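Local coordinates for Thiol:disulfide interchange protein, thioredoxin family protein (Chlorobaculum tepidum, PDB 3OR5), which probably acts as a thioredoxin-fold oxidoreductase that exchanges thiols and disulfides, in a family linked to cytochrome c-type biogenesis, at residues T69-L79 / Y93-I103; Y109-S120 / N128-P136. All coordinates share one frame; numbering follows the deposited sequence.

Contact 1. Residues T69-L79 / Y93-I103; sequences TFVGIAVNEQL and YPVMMATPELI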
ATOM      1  N   THR A  69       1.509  -5.546   6.640  1.00  9.77           N
ATOM      2  CA  THR A  69       1.022  -4.133   6.815  1.00 10.41           C
ATOM      3  C   THR A  69       0.616  -3.556   5.460  1.00 11.09           C
ATOM      4  O   THR A  69       1.160  -3.934   4.417  1.00 11.58           O
ATOM      5  CB  THR A  69       2.086  -3.228   7.399  1.00 11.76           C
ATOM      6  OG1 THR A  69       1.517  -1.943   7.758  1.00 11.31           O
ATOM      7  CG2 THR A  69       3.368  -2.989   6.469  1.00 13.02           C
ATOM      8  N   PHE A  70      -0.371  -2.662   5.496  1.00 10.02           N
ATOM      9  CA  PHE A  70      -0.536  -1.745   4.328  1.00 10.45           C
ATOM     10  C   PHE A  70       0.496  -0.601   4.426  1.00 11.35           C
ATOM     11  O   PHE A  70       1.035  -0.247   5.525  1.00 11.06           O
ATOM     12  CB  PHE A  70      -1.935  -1.141   4.345  1.00  9.65           C
ATOM     13  CG  PHE A  70      -2.997  -2.108   3.923  1.00  9.45           C
ATOM     14  CD1 PHE A  70      -3.205  -2.343   2.581  1.00 11.30           C
ATOM     15  CD2 PHE A  70      -3.815  -2.743   4.859  1.00 11.22           C
ATOM     16  CE1 PHE A  70      -4.190  -3.276   2.210  1.00 10.35           C
ATOM     17  CE2 PHE A  70      -4.835  -3.616   4.494  1.00 12.55           C
ATOM     18  CZ  PHE A  70      -5.017  -3.900   3.152  1.00 11.09           C
ATOM     19  N   VAL A  71       0.802  -0.001   3.266  1.00  9.74           N
ATOM     20  CA  VAL A  71       1.530   1.242   3.280  1.00  9.75           C
ATOM     21  C   VAL A  71       0.794   2.125   2.267  1.00 10.11           C
ATOM     22  O   VAL A  71       0.518   1.665   1.111  1.00 11.29           O
ATOM     23  CB  VAL A  71       2.932   1.015   2.742  1.00 11.56           C
ATOM     24  CG1 VAL A  71       3.683   2.339   2.652  1.00 13.50           C
ATOM     25  CG2 VAL A  71       3.715   0.039   3.622  1.00 11.03           C
ATOM     26  N   GLY A  72       0.435   3.334   2.664  1.00  8.62           N
ATOM     27  CA  GLY A  72      -0.319   4.213   1.702  1.00  9.54           C
ATOM     28  C   GLY A  72       0.628   5.266   1.126  1.00  9.85           C
ATOM     29  O   GLY A  72       1.471   5.823   1.829  1.00 11.08           O
ATOM     30  N   ILE A  73       0.492   5.576  -0.164  1.00  9.03           N
ATOM     31  CA  ILE A  73       1.272   6.665  -0.795  1.00 10.25           C
ATOM     32  C   ILE A  73       0.219   7.555  -1.443  1.00  9.90           C
ATOM     33  O   ILE A  73      -0.509   7.124  -2.338  1.00 10.87           O
ATOM     34  CB  ILE A  73       2.262   6.093  -1.826  1.00 10.61           C
ATOM     35  CG1 ILE A  73       3.363   5.266  -1.062  1.00 13.38           C
ATOM     36  CG2 ILE A  73       2.931   7.313  -2.602  1.00 12.34           C
ATOM     37  CD1 ILE A  73       4.357   4.536  -2.006  1.00 17.27           C
ATOM     38  N   ALA A  74       0.116   8.791  -0.970  1.00  9.35           N
ATOM     39  CA  ALA A  74      -1.007   9.690  -1.382  1.00  9.72           C
ATOM     40  C   ALA A  74      -0.542  10.504  -2.577  1.00 10.64           C
ATOM     41  O   ALA A  74       0.433  11.269  -2.484  1.00 12.04           O
ATOM     42  CB  ALA A  74      -1.365  10.660  -0.229  1.00 10.59           C
ATOM     43  N   VAL A  75      -1.260  10.351  -3.685  1.00 11.24           N
ATOM     44  CA  VAL A  75      -0.945  11.014  -4.949  1.00 11.60           C
ATOM     45  C   VAL A  75      -1.916  12.144  -5.204  1.00 12.41           C
ATOM     46  O   VAL A  75      -3.043  12.096  -4.689  1.00 12.43           O
ATOM     47  CB  VAL A  75      -0.978   9.989  -6.100  1.00 13.58           C
ATOM     48  CG1 VAL A  75       0.240   8.962  -5.983  1.00 14.63           C
ATOM     49  CG2 VAL A  75      -2.298   9.291  -6.222  1.00 14.74           C
ATOM     50  N   ASN A  76      -1.481  13.157  -5.981  1.00 13.31           N
ATOM     51  CA  ASN A  76      -2.457  14.238  -6.330  1.00 13.74           C
ATOM     52  C   ASN A  76      -3.112  14.828  -5.098  1.00 14.53           C
ATOM     53  O   ASN A  76      -4.262  15.177  -5.140  1.00 14.22           O
ATOM     54  CB  ASN A  76      -3.500  13.711  -7.340  1.00 15.46           C
ATOM     55  CG  ASN A  76      -2.873  13.134  -8.631  1.00 22.55           C
ATOM     56  OD1 ASN A  76      -3.104  13.668  -9.736  1.00 29.84           O
ATOM     57  ND2 ASN A  76      -2.186  12.030  -8.533  1.00 20.49           N
ATOM     58  N   GLU A  77      -2.343  14.964  -4.006  1.00 13.00           N
ATOM     59  CA  GLU A  77      -2.880  15.336  -2.729  1.00 12.67           C
ATOM     60  C   GLU A  77      -2.249  16.561  -2.095  1.00 11.01           C
ATOM     61  O   GLU A  77      -1.317  17.205  -2.672  1.00 14.07           O
ATOM     62  CB  GLU A  77      -2.840  14.089  -1.763  1.00 10.46           C
ATOM     63  CG  GLU A  77      -4.191  13.352  -1.820  1.00 10.77           C
ATOM     64  CD  GLU A  77      -5.325  14.084  -1.106  1.00 11.63           C
ATOM     65  OE1 GLU A  77      -5.204  15.277  -0.749  1.00 13.00           O
ATOM     66  OE2 GLU A  77      -6.362  13.402  -0.846  1.00 12.12           O
ATOM     67  N   GLN A  78      -2.843  16.981  -0.976  1.00 11.32           N
ATOM     68  CA  GLN A  78      -2.311  18.068  -0.139  1.00 13.92           C
ATOM     69  C   GLN A  78      -2.151  17.540   1.301  1.00 11.82           C
ATOM     70  O   GLN A  78      -2.972  16.836   1.834  1.00 12.05           O
ATOM     71  CB  GLN A  78      -3.241  19.246  -0.130  1.00 16.31           C
ATOM     72  CG  GLN A  78      -3.299  19.923  -1.495  1.00 16.63           C
ATOM     73  CD  GLN A  78      -4.168  21.216  -1.484  1.00 22.59           C
ATOM     74  OE1 GLN A  78      -4.355  21.882  -0.459  1.00 26.56           O
ATOM     75  NE2 GLN A  78      -4.660  21.587  -2.679  1.00 35.11           N
ATOM     76  N   LEU A  79      -1.026  17.943   1.926  1.00 12.23           N
ATOM     77  CA  LEU A  79      -0.741  17.500   3.280  1.00 12.99           C
ATOM     78  C   LEU A  79      -1.855  17.691   4.303  1.00 12.17           C
ATOM     79  O   LEU A  79      -2.207  16.748   4.947  1.00 11.77           O
ATOM     80  CB  LEU A  79       0.588  18.217   3.690  1.00 12.96           C
ATOM     81  CG  LEU A  79       1.073  17.812   5.085  1.00 17.02           C
ATOM     82  CD1 LEU A  79       1.537  16.378   5.036  1.00 21.58           C
ATOM     83  CD2 LEU A  79       2.286  18.665   5.332  1.00 19.88           C
ATOM     84  N   TYR A  93      -1.858   2.598   9.550  1.00 12.38           N
ATOM     85  CA  TYR A  93      -0.663   2.086   8.824  1.00 12.05           C
ATOM     86  C   TYR A  93       0.124   3.268   8.250  1.00 12.06           C
ATOM     87  O   TYR A  93      -0.435   4.387   8.162  1.00 12.16           O
ATOM     88  CB  TYR A  93      -1.080   1.112   7.766  1.00 11.00           C
ATOM     89  CG  TYR A  93      -2.158   1.597   6.847  1.00  9.81           C
ATOM     90  CD1 TYR A  93      -1.803   2.396   5.732  1.00  9.21           C
ATOM     91  CD2 TYR A  93      -3.438   1.205   6.997  1.00 10.46           C
ATOM     92  CE1 TYR A  93      -2.844   2.840   4.790  1.00 10.64           C
ATOM     93  CE2 TYR A  93      -4.460   1.612   6.124  1.00 10.88           C
ATOM     94  CZ  TYR A  93      -4.135   2.412   4.980  1.00 11.52           C
ATOM     95  OH  TYR A  93      -5.130   2.843   4.047  1.00 15.10           O
ATOM     96  N   PRO A  94       1.363   3.100   7.843  1.00 10.08           N
ATOM     97  CA  PRO A  94       2.162   4.241   7.390  1.00 11.31           C
ATOM     98  C   PRO A  94       1.586   4.850   6.128  1.00 11.19           C
ATOM     99  O   PRO A  94       1.240   4.121   5.183  1.00 11.96           O
ATOM    100  CB  PRO A  94       3.536   3.660   7.073  1.00 13.01           C
ATOM    101  CG  PRO A  94       3.540   2.403   7.902  1.00 12.81           C
ATOM    102  CD  PRO A  94       2.153   1.866   7.897  1.00 10.61           C
ATOM    103  N   VAL A  95       1.544   6.162   6.110  1.00 11.65           N
ATOM    104  CA  VAL A  95       1.173   6.873   4.873  1.00 11.11           C
ATOM    105  C   VAL A  95       2.091   8.005   4.579  1.00 11.12           C
ATOM    106  O   VAL A  95       2.388   8.817   5.476  1.00 12.46           O
ATOM    107  CB  VAL A  95      -0.221   7.493   5.144  1.00  9.93           C
ATOM    108  CG1 VAL A  95      -0.660   8.455   3.917  1.00 11.96           C
ATOM    109  CG2 VAL A  95      -1.389   6.454   5.350  1.00 12.13           C
HETATM  110  N   MSE A  96       2.591   8.058   3.341  1.00 11.47           N
HETATM  111  CA  MSE A  96       3.568   9.094   2.894  1.00 10.06           C
HETATM  112  C   MSE A  96       2.938   9.894   1.769  1.00  9.07           C
HETATM  113  O   MSE A  96       2.188   9.309   0.915  1.00 11.65           O
HETATM  114  CB  MSE A  96       4.917   8.495   2.403  1.00 12.70           C
HETATM  115  CG  MSE A  96       5.586   7.927   3.570  1.00 14.02           C
HETATM  116 SE   MSE A  96       7.233   6.999   2.876  1.00 29.51          SE
HETATM  117  CE  MSE A  96       6.319   5.479   2.134  1.00 18.71           C
HETATM  118  N   MSE A  97       3.256  11.172   1.703  1.00  8.50           N
HETATM  119  CA  MSE A  97       2.945  11.921   0.435  1.00  9.08           C
HETATM  120  C   MSE A  97       3.786  11.401  -0.704  1.00  9.79           C
HETATM  121  O   MSE A  97       5.000  11.151  -0.540  1.00 12.90           O
HETATM  122  CB  MSE A  97       3.276  13.410   0.581  1.00  9.83           C
HETATM  123  CG  MSE A  97       2.561  14.050   1.807  1.00 10.38           C
HETATM  124 SE   MSE A  97       0.562  14.109   1.543  1.00 22.11          SE
HETATM  125  CE  MSE A  97       0.491  15.277  -0.037  1.00 13.91           C
ATOM    126  N   ALA A  98       3.180  11.260  -1.901  1.00 11.03           N
ATOM    127  CA  ALA A  98       3.993  10.764  -2.999  1.00 12.78           C
ATOM    128  C   ALA A  98       5.114  11.743  -3.332  1.00 14.06           C
ATOM    129  O   ALA A  98       4.981  13.007  -3.178  1.00 14.88           O
ATOM    130  CB  ALA A  98       3.109  10.643  -4.250  1.00 12.83           C
ATOM    131  N   THR A  99       6.207  11.152  -3.773  1.00 13.97           N
ATOM    132  CA  THR A  99       7.315  11.898  -4.351  1.00 15.68           C
ATOM    133  C   THR A  99       7.593  11.250  -5.727  1.00 15.89           C
ATOM    134  O   THR A  99       7.148  10.133  -6.008  1.00 16.21           O
ATOM    135  CB  THR A  99       8.576  11.726  -3.559  1.00 16.36           C
ATOM    136  OG1 THR A  99       9.016  10.364  -3.552  1.00 18.18           O
ATOM    137  CG2 THR A  99       8.469  12.192  -2.064  1.00 16.63           C
ATOM    138  N   PRO A 100       8.271  11.972  -6.624  1.00 16.77           N
ATOM    139  CA  PRO A 100       8.526  11.292  -7.904  1.00 19.10           C
ATOM    140  C   PRO A 100       9.288  10.018  -7.758  1.00 19.11           C
ATOM    141  O   PRO A 100       9.014   9.060  -8.533  1.00 19.34           O
ATOM    142  CB  PRO A 100       9.362  12.327  -8.710  1.00 19.28           C
ATOM    143  CG  PRO A 100       8.976  13.635  -8.118  1.00 19.65           C
ATOM    144  CD  PRO A 100       8.688  13.388  -6.608  1.00 17.47           C
ATOM    145  N   GLU A 101      10.181   9.947  -6.768  1.00 19.46           N
ATOM    146  CA  GLU A 101      10.939   8.752  -6.518  1.00 20.15           C
ATOM    147  C   GLU A 101      10.059   7.554  -6.068  1.00 18.82           C
ATOM    148  O   GLU A 101      10.282   6.410  -6.454  1.00 19.58           O
ATOM    149  CB  GLU A 101      11.954   9.036  -5.411  1.00 22.29           C
ATOM    150  CG  GLU A 101      12.763   7.872  -4.958  1.00 29.53           C
ATOM    151  CD  GLU A 101      13.795   8.331  -3.901  1.00 41.71           C
ATOM    152  OE1 GLU A 101      13.374   8.888  -2.837  1.00 42.62           O
ATOM    153  OE2 GLU A 101      15.018   8.157  -4.128  1.00 45.16           O
ATOM    154  N   LEU A 102       9.057   7.853  -5.242  1.00 17.74           N
ATOM    155  CA  LEU A 102       8.193   6.777  -4.733  1.00 17.89           C
ATOM    156  C   LEU A 102       7.377   6.280  -5.897  1.00 16.18           C
ATOM    157  O   LEU A 102       7.158   5.066  -5.988  1.00 18.77           O
ATOM    158  CB  LEU A 102       7.282   7.287  -3.613  1.00 15.20           C
ATOM    159  CG  LEU A 102       7.939   7.562  -2.244  1.00 16.48           C
ATOM    160  CD1 LEU A 102       6.955   8.187  -1.213  1.00 18.04           C
ATOM    161  CD2 LEU A 102       8.553   6.233  -1.638  1.00 22.22           C
ATOM    162  N   ILE A 103       6.926   7.167  -6.778  1.00 16.04           N
ATOM    163  CA  ILE A 103       6.105   6.746  -7.925  1.00 16.20           C
ATOM    164  C   ILE A 103       6.968   5.924  -8.873  1.00 18.63           C
ATOM    165  O   ILE A 103       6.583   4.848  -9.248  1.00 19.44           O
ATOM    166  CB  ILE A 103       5.394   7.908  -8.644  1.00 17.11           C
ATOM    167  CG1 ILE A 103       4.323   8.438  -7.691  1.00 17.90           C
ATOM    168  CG2 ILE A 103       4.842   7.416 -10.016  1.00 18.66           C
ATOM    169  CD1 ILE A 103       3.753   9.780  -8.156  1.00 19.65           C
TER

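Contact 2. Residues Y109-S120 / N128-P136; sequences YIDGGITGIPTS and NVSGVIVGP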
ATOM      1  N   TYR A 109       6.179  -1.793 -12.598  1.00 15.16           N
ATOM      2  CA  TYR A 109       5.407  -3.064 -12.496  1.00 15.35           C
ATOM      3  C   TYR A 109       4.099  -3.059 -13.252  1.00 15.59           C
ATOM      4  O   TYR A 109       3.404  -4.086 -13.312  1.00 15.27           O
ATOM      5  CB  TYR A 109       5.143  -3.419 -11.009  1.00 14.87           C
ATOM      6  CG  TYR A 109       6.403  -3.512 -10.188  1.00 16.50           C
ATOM      7  CD1 TYR A 109       7.356  -4.537 -10.354  1.00 22.08           C
ATOM      8  CD2 TYR A 109       6.621  -2.595  -9.198  1.00 20.08           C
ATOM      9  CE1 TYR A 109       8.538  -4.553  -9.550  1.00 24.74           C
ATOM     10  CE2 TYR A 109       7.783  -2.612  -8.434  1.00 24.44           C
ATOM     11  CZ  TYR A 109       8.714  -3.576  -8.620  1.00 23.89           C
ATOM     12  OH  TYR A 109       9.851  -3.538  -7.835  1.00 27.68           O
ATOM     13  N   ILE A 110       3.719  -1.944 -13.882  1.00 13.43           N
ATOM     14  CA  ILE A 110       2.496  -1.884 -14.625  1.00 15.03           C
ATOM     15  C   ILE A 110       2.692  -1.189 -15.961  1.00 14.92           C
ATOM     16  O   ILE A 110       3.450  -0.184 -16.045  1.00 16.93           O
ATOM     17  CB  ILE A 110       1.363  -1.219 -13.770  1.00 17.80           C
ATOM     18  CG1 ILE A 110       0.088  -1.046 -14.604  1.00 19.48           C
ATOM     19  CG2 ILE A 110       1.832   0.115 -13.196  1.00 22.55           C
ATOM     20  CD1 ILE A 110      -1.117  -0.789 -13.656  1.00 29.45           C
ATOM     21  N   ASP A 111       2.153  -1.785 -17.023  1.00 15.36           N
ATOM     22  CA  ASP A 111       2.370  -1.167 -18.348  1.00 16.44           C
ATOM     23  C   ASP A 111       1.713   0.226 -18.362  1.00 17.79           C
ATOM     24  O   ASP A 111       0.584   0.396 -17.941  1.00 18.96           O
ATOM     25  CB  ASP A 111       1.685  -2.016 -19.403  1.00 17.03           C
ATOM     26  CG  ASP A 111       1.947  -1.509 -20.827  1.00 20.27           C
ATOM     27  OD1 ASP A 111       3.126  -1.516 -21.239  1.00 17.18           O
ATOM     28  OD2 ASP A 111       0.992  -0.997 -21.469  1.00 23.14           O
ATOM     29  N   GLY A 112       2.409   1.223 -18.862  1.00 17.04           N
ATOM     30  CA  GLY A 112       1.822   2.560 -18.833  1.00 17.96           C
ATOM     31  C   GLY A 112       2.132   3.284 -17.544  1.00 19.19           C
ATOM     32  O   GLY A 112       1.965   4.519 -17.461  1.00 19.89           O
ATOM     33  N   GLY A 113       2.665   2.561 -16.543  1.00 19.14           N
ATOM     34  CA  GLY A 113       2.900   3.179 -15.217  1.00 18.97           C
ATOM     35  C   GLY A 113       1.586   3.290 -14.457  1.00 19.60           C
ATOM     36  O   GLY A 113       0.546   2.825 -14.888  1.00 20.30           O
ATOM     37  N   ILE A 114       1.660   3.966 -13.288  1.00 19.12           N
ATOM     38  CA  ILE A 114       0.450   4.205 -12.468  1.00 19.90           C
ATOM     39  C   ILE A 114      -0.400   5.356 -13.013  1.00 21.67           C
ATOM     40  O   ILE A 114       0.038   6.529 -12.936  1.00 26.32           O
ATOM     41  CB  ILE A 114       0.919   4.544 -11.010  1.00 19.95           C
ATOM     42  CG1 ILE A 114       1.763   3.387 -10.476  1.00 19.06           C
ATOM     43  CG2 ILE A 114      -0.339   4.761 -10.136  1.00 22.05           C
ATOM     44  CD1 ILE A 114       2.532   3.574  -9.166  1.00 19.38           C
ATOM     45  N   THR A 115      -1.582   5.028 -13.524  1.00 22.75           N
ATOM     46  CA  THR A 115      -2.471   5.998 -14.233  1.00 25.44           C
ATOM     47  C   THR A 115      -3.928   6.009 -13.713  1.00 26.25           C
ATOM     48  O   THR A 115      -4.797   6.732 -14.277  1.00 28.04           O
ATOM     49  CB  THR A 115      -2.576   5.650 -15.720  1.00 25.84           C
ATOM     50  OG1 THR A 115      -3.069   4.316 -15.858  1.00 28.20           O
ATOM     51  CG2 THR A 115      -1.226   5.829 -16.427  1.00 25.69           C
ATOM     52  N   GLY A 116      -4.232   5.176 -12.730  1.00 22.33           N
ATOM     53  CA  GLY A 116      -5.544   5.183 -12.141  1.00 21.82           C
ATOM     54  C   GLY A 116      -5.283   5.120 -10.668  1.00 19.30           C
ATOM     55  O   GLY A 116      -4.224   4.691 -10.238  1.00 19.75           O
ATOM     56  N   ILE A 117      -6.248   5.592  -9.912  1.00 17.71           N
ATOM     57  CA  ILE A 117      -6.283   5.260  -8.477  1.00 17.54           C
ATOM     58  C   ILE A 117      -7.609   4.733  -8.082  1.00 17.52           C
ATOM     59  O   ILE A 117      -8.651   5.162  -8.695  1.00 18.12           O
ATOM     60  CB  ILE A 117      -5.934   6.415  -7.576  1.00 19.40           C
ATOM     61  CG1 ILE A 117      -6.684   7.658  -8.039  1.00 14.58           C
ATOM     62  CG2 ILE A 117      -4.444   6.590  -7.515  1.00 23.13           C
ATOM     63  CD1 ILE A 117      -6.506   8.889  -7.025  1.00 23.65           C
ATOM     64  N   PRO A 118      -7.670   3.845  -7.088  1.00 17.21           N
ATOM     65  CA  PRO A 118      -6.420   3.365  -6.392  1.00 18.27           C
ATOM     66  C   PRO A 118      -5.688   2.297  -7.215  1.00 17.74           C
ATOM     67  O   PRO A 118      -6.342   1.607  -8.061  1.00 17.75           O
ATOM     68  CB  PRO A 118      -7.015   2.701  -5.169  1.00 18.58           C
ATOM     69  CG  PRO A 118      -8.365   2.205  -5.632  1.00 21.27           C
ATOM     70  CD  PRO A 118      -8.867   3.365  -6.402  1.00 18.66           C
ATOM     71  N   THR A 119      -4.355   2.225  -7.095  1.00 15.67           N
ATOM     72  CA  THR A 119      -3.583   1.129  -7.689  1.00 15.12           C
ATOM     73  C   THR A 119      -2.746   0.629  -6.511  1.00 13.92           C
ATOM     74  O   THR A 119      -2.086   1.439  -5.833  1.00 13.27           O
ATOM     75  CB  THR A 119      -2.632   1.641  -8.748  1.00 15.17           C
ATOM     76  OG1 THR A 119      -3.379   2.116  -9.936  1.00 18.44           O
ATOM     77  CG2 THR A 119      -1.749   0.482  -9.296  1.00 15.93           C
ATOM     78  N   SER A 120      -2.757  -0.678  -6.335  1.00 13.13           N
ATOM     79  CA  SER A 120      -1.994  -1.210  -5.227  1.00 12.89           C
ATOM     80  C   SER A 120      -1.140  -2.353  -5.691  1.00 13.27           C
ATOM     81  O   SER A 120      -1.412  -3.014  -6.681  1.00 14.37           O
ATOM     82  CB  SER A 120      -2.957  -1.723  -4.195  1.00 14.05           C
ATOM     83  OG  SER A 120      -3.862  -0.706  -3.644  1.00 14.97           O
ATOM     84  N   ASN A 128       8.649 -10.636  -2.936  1.00 18.97           N
ATOM     85  CA  ASN A 128       8.433 -10.449  -4.401  1.00 18.49           C
ATOM     86  C   ASN A 128       7.129  -9.690  -4.640  1.00 15.42           C
ATOM     87  O   ASN A 128       6.105  -9.943  -3.935  1.00 16.42           O
ATOM     88  CB  ASN A 128       8.344 -11.792  -5.042  1.00 20.89           C
ATOM     89  CG  ASN A 128       9.682 -12.423  -5.111  1.00 29.35           C
ATOM     90  OD1 ASN A 128      10.711 -11.712  -5.080  1.00 34.91           O
ATOM     91  ND2 ASN A 128       9.708 -13.748  -5.078  1.00 35.90           N
ATOM     92  N   VAL A 129       7.101  -8.874  -5.703  1.00 14.86           N
ATOM     93  CA  VAL A 129       5.822  -8.311  -6.073  1.00 14.13           C
ATOM     94  C   VAL A 129       5.032  -9.352  -6.855  1.00 15.44           C
ATOM     95  O   VAL A 129       5.472  -9.788  -7.937  1.00 17.63           O
ATOM     96  CB  VAL A 129       5.988  -7.088  -6.978  1.00 12.87           C
ATOM     97  CG1 VAL A 129       4.647  -6.455  -7.270  1.00 15.98           C
ATOM     98  CG2 VAL A 129       6.897  -6.071  -6.310  1.00 17.45           C
ATOM     99  N   SER A 130       3.906  -9.795  -6.310  1.00 12.29           N
ATOM    100  CA  SER A 130       3.152 -10.934  -6.843  1.00 14.16           C
ATOM    101  C   SER A 130       2.018 -10.488  -7.720  1.00 13.18           C
ATOM    102  O   SER A 130       1.574 -11.210  -8.619  1.00 12.70           O
ATOM    103  CB  SER A 130       2.483 -11.630  -5.603  1.00 15.93           C
ATOM    104  OG  SER A 130       3.473 -12.470  -5.049  1.00 29.56           O
ATOM    105  N   GLY A 131       1.515  -9.287  -7.487  1.00 12.03           N
ATOM    106  CA  GLY A 131       0.294  -8.906  -8.202  1.00 13.00           C
ATOM    107  C   GLY A 131       0.029  -7.404  -8.061  1.00 12.97           C
ATOM    108  O   GLY A 131       0.581  -6.714  -7.193  1.00 12.40           O
ATOM    109  N   VAL A 132      -0.836  -6.939  -8.943  1.00 12.06           N
ATOM    110  CA  VAL A 132      -1.251  -5.546  -8.955  1.00 14.46           C
ATOM    111  C   VAL A 132      -2.753  -5.484  -8.848  1.00 14.73           C
ATOM    112  O   VAL A 132      -3.473  -6.149  -9.605  1.00 14.81           O
ATOM    113  CB  VAL A 132      -0.736  -4.830 -10.263  1.00 15.41           C
ATOM    114  CG1 VAL A 132      -1.104  -3.400 -10.142  1.00 20.89           C
ATOM    115  CG2 VAL A 132       0.814  -4.986 -10.434  1.00 20.08           C
ATOM    116  N   ILE A 133      -3.272  -4.635  -7.981  1.00 15.10           N
ATOM    117  CA  ILE A 133      -4.697  -4.480  -7.826  1.00 16.44           C
ATOM    118  C   ILE A 133      -5.058  -3.141  -8.466  1.00 18.10           C
ATOM    119  O   ILE A 133      -4.604  -2.081  -8.050  1.00 16.78           O
ATOM    120  CB  ILE A 133      -5.094  -4.424  -6.329  1.00 16.49           C
ATOM    121  CG1 ILE A 133      -4.723  -5.726  -5.636  1.00 15.56           C
ATOM    122  CG2 ILE A 133      -6.610  -4.179  -6.174  1.00 18.95           C
ATOM    123  CD1 ILE A 133      -4.798  -5.647  -4.135  1.00 15.75           C
ATOM    124  N   VAL A 134      -5.882  -3.195  -9.511  1.00 19.01           N
ATOM    125  CA  VAL A 134      -6.390  -1.940 -10.136  1.00 23.42           C
ATOM    126  C   VAL A 134      -7.936  -2.005 -10.216  1.00 26.90           C
ATOM    127  O   VAL A 134      -8.541  -1.332 -11.051  1.00 32.66           O
ATOM    128  CB  VAL A 134      -5.893  -1.729 -11.549  1.00 24.28           C
ATOM    129  CG1 VAL A 134      -4.348  -1.511 -11.619  1.00 26.38           C
ATOM    130  CG2 VAL A 134      -6.362  -2.870 -12.459  1.00 27.41           C
ATOM    131  N   GLY A 135      -8.560  -2.806  -9.392  1.00 28.59           N
ATOM    132  CA  GLY A 135     -10.010  -2.950  -9.301  1.00 30.73           C
ATOM    133  C   GLY A 135     -10.438  -3.057  -7.845  1.00 32.30           C
ATOM    134  O   GLY A 135      -9.636  -3.381  -6.961  1.00 31.77           O
ATOM    135  N   PRO A 136     -11.724  -2.792  -7.548  1.00 34.22           N
ATOM    136  CA  PRO A 136     -12.072  -2.789  -6.104  1.00 33.02           C
ATOM    137  C   PRO A 136     -11.976  -4.153  -5.478  1.00 31.86           C
ATOM    138  O   PRO A 136     -12.161  -5.200  -6.163  1.00 31.45           O
ATOM    139  CB  PRO A 136     -13.531  -2.362  -6.105  1.00 34.88           C
ATOM    140  CG  PRO A 136     -13.998  -3.100  -7.346  1.00 35.79           C
ATOM    141  CD  PRO A 136     -12.922  -2.830  -8.419  1.00 34.86           C
TER
HETATM  142  O   HOH W   1      -5.964  -0.612  -5.387  1.00 38.67           O

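Contact 1. Residues T69-L79 / Y93-I103
I73 and A98, the latter just past strand 95-97, meet at the apolar centre of the pairing of parallel strands 69-74 and 95-97, which helix 79-89 joins into the beta-alpha-beta crossover of the thioredoxin fold. With chi1 at -68° CG1 lies beside the backbone N of I73, which turns the CG2 methyl toward A98, 3.6 Å from A98 CA, while V75 CG1 comes against A98 CB from the next residue but one and I73 CD1 reaches L102 at the start of helix 100-107. On the same face as I73 the selenomethionine M96 bends at its last torsion and crosses V71, its CE 4.1 Å from V71 CG1.

On the opposite face G72 has no side chain, and a CB there would crowd V95 CG2 and the Y93 ring; A74 CB faces the selenium of M97. Selenomethionine M97, bent at both chi2 and chi3, curls back against the turn after strand 69-74, and its CE comes to 3.6 Å from L79 N. At the other end F70 CB sits over the centre of the Y93 ring, a CH-pi contact with CB 3.7 Å from the ring centroid; the two rings themselves meet obliquely, and helix 47-63 touches both through M56.

The polar edge is largely backbone. G72 gives its N-H to P94 O and takes one from M96, A74 N continues the ladder to M96 O, and A98 N closes it on A74 O. Beyond the strands, E77 grips T44 and N81 with its carboxylate. Its OE1 also accepts from Q78 N at 2.9 Å, through the lone pair facing away from OE2.

Contact 2. Residues Y109-S120 / N128-P136
S120 and I133 form an antiparallel, hydrogen-bonded pair at the open end of the beta hairpin made by strands 119-123 and 129-133, the latter an outermost strand of the thioredoxin-fold sheet. Two backbone bonds close the pair: S120 N reaches I133 O at 2.9 Å, and I133 N returns to S120 O at 2.8 Å. Their CB atoms stand 4.1 Å apart on one face of the sheet.

The other face is mostly apolar and is covered in part by the chain leading into the hairpin. T119 rests its methyl CG2 against two valines at once, 4.0 Å from both V132 CG1 and V134 CG1; with V134 it lies side by side, pointing the same way. I110 meets V134 tip to tip, CD1 to CG1 at 3.9 Å. Farther along, V129 CG2 rests over one face of the Y109 ring, displaced toward the rim, while Y109 OH is held by P13 O.

The first torsion of T119 (chi1 -69°) places OG1 beside its own backbone N and sends CG2 to the valines. OG1 then donates to G116 O at 2.7 Å, from above the carbonyl plane, tying down the bend that carries the cis peptide before P118. A serine here lacks CG2 and is likely to leave a gap against V132 CG1 and V134 CG1, with the hydroxyl freer to turn away from G116 O.

At S120 a water sits 2.7 Å from OG and donates only a weak bond to I133 O. The chemistry thus implies a division of labour: paired backbone amides set the strand alignment, and methyl packing fastens the preceding loop onto the hairpin.

In the fold
Contact 1 and contact 2 lie toward the two edges of one mixed sheet, with strand 36-42 between strands 68-74 and 119-123; their centres are about 14 Å apart. Helix 100-107, entered at the end of contact 1, leads directly into the loop that opens contact 2. The two also touch: V75 CG2 packs at 3.7 Å from CG2 of I117, the residue before the cis proline. P118 in turn touches C49 of the thioredoxin-type CxxC pattern, the probable redox centre, while the side chain of E77 in contact 1 lies near that pattern without touching it. The pair thus illustrates how loops at one end of a thioredoxin-fold sheet converge on the likely active site.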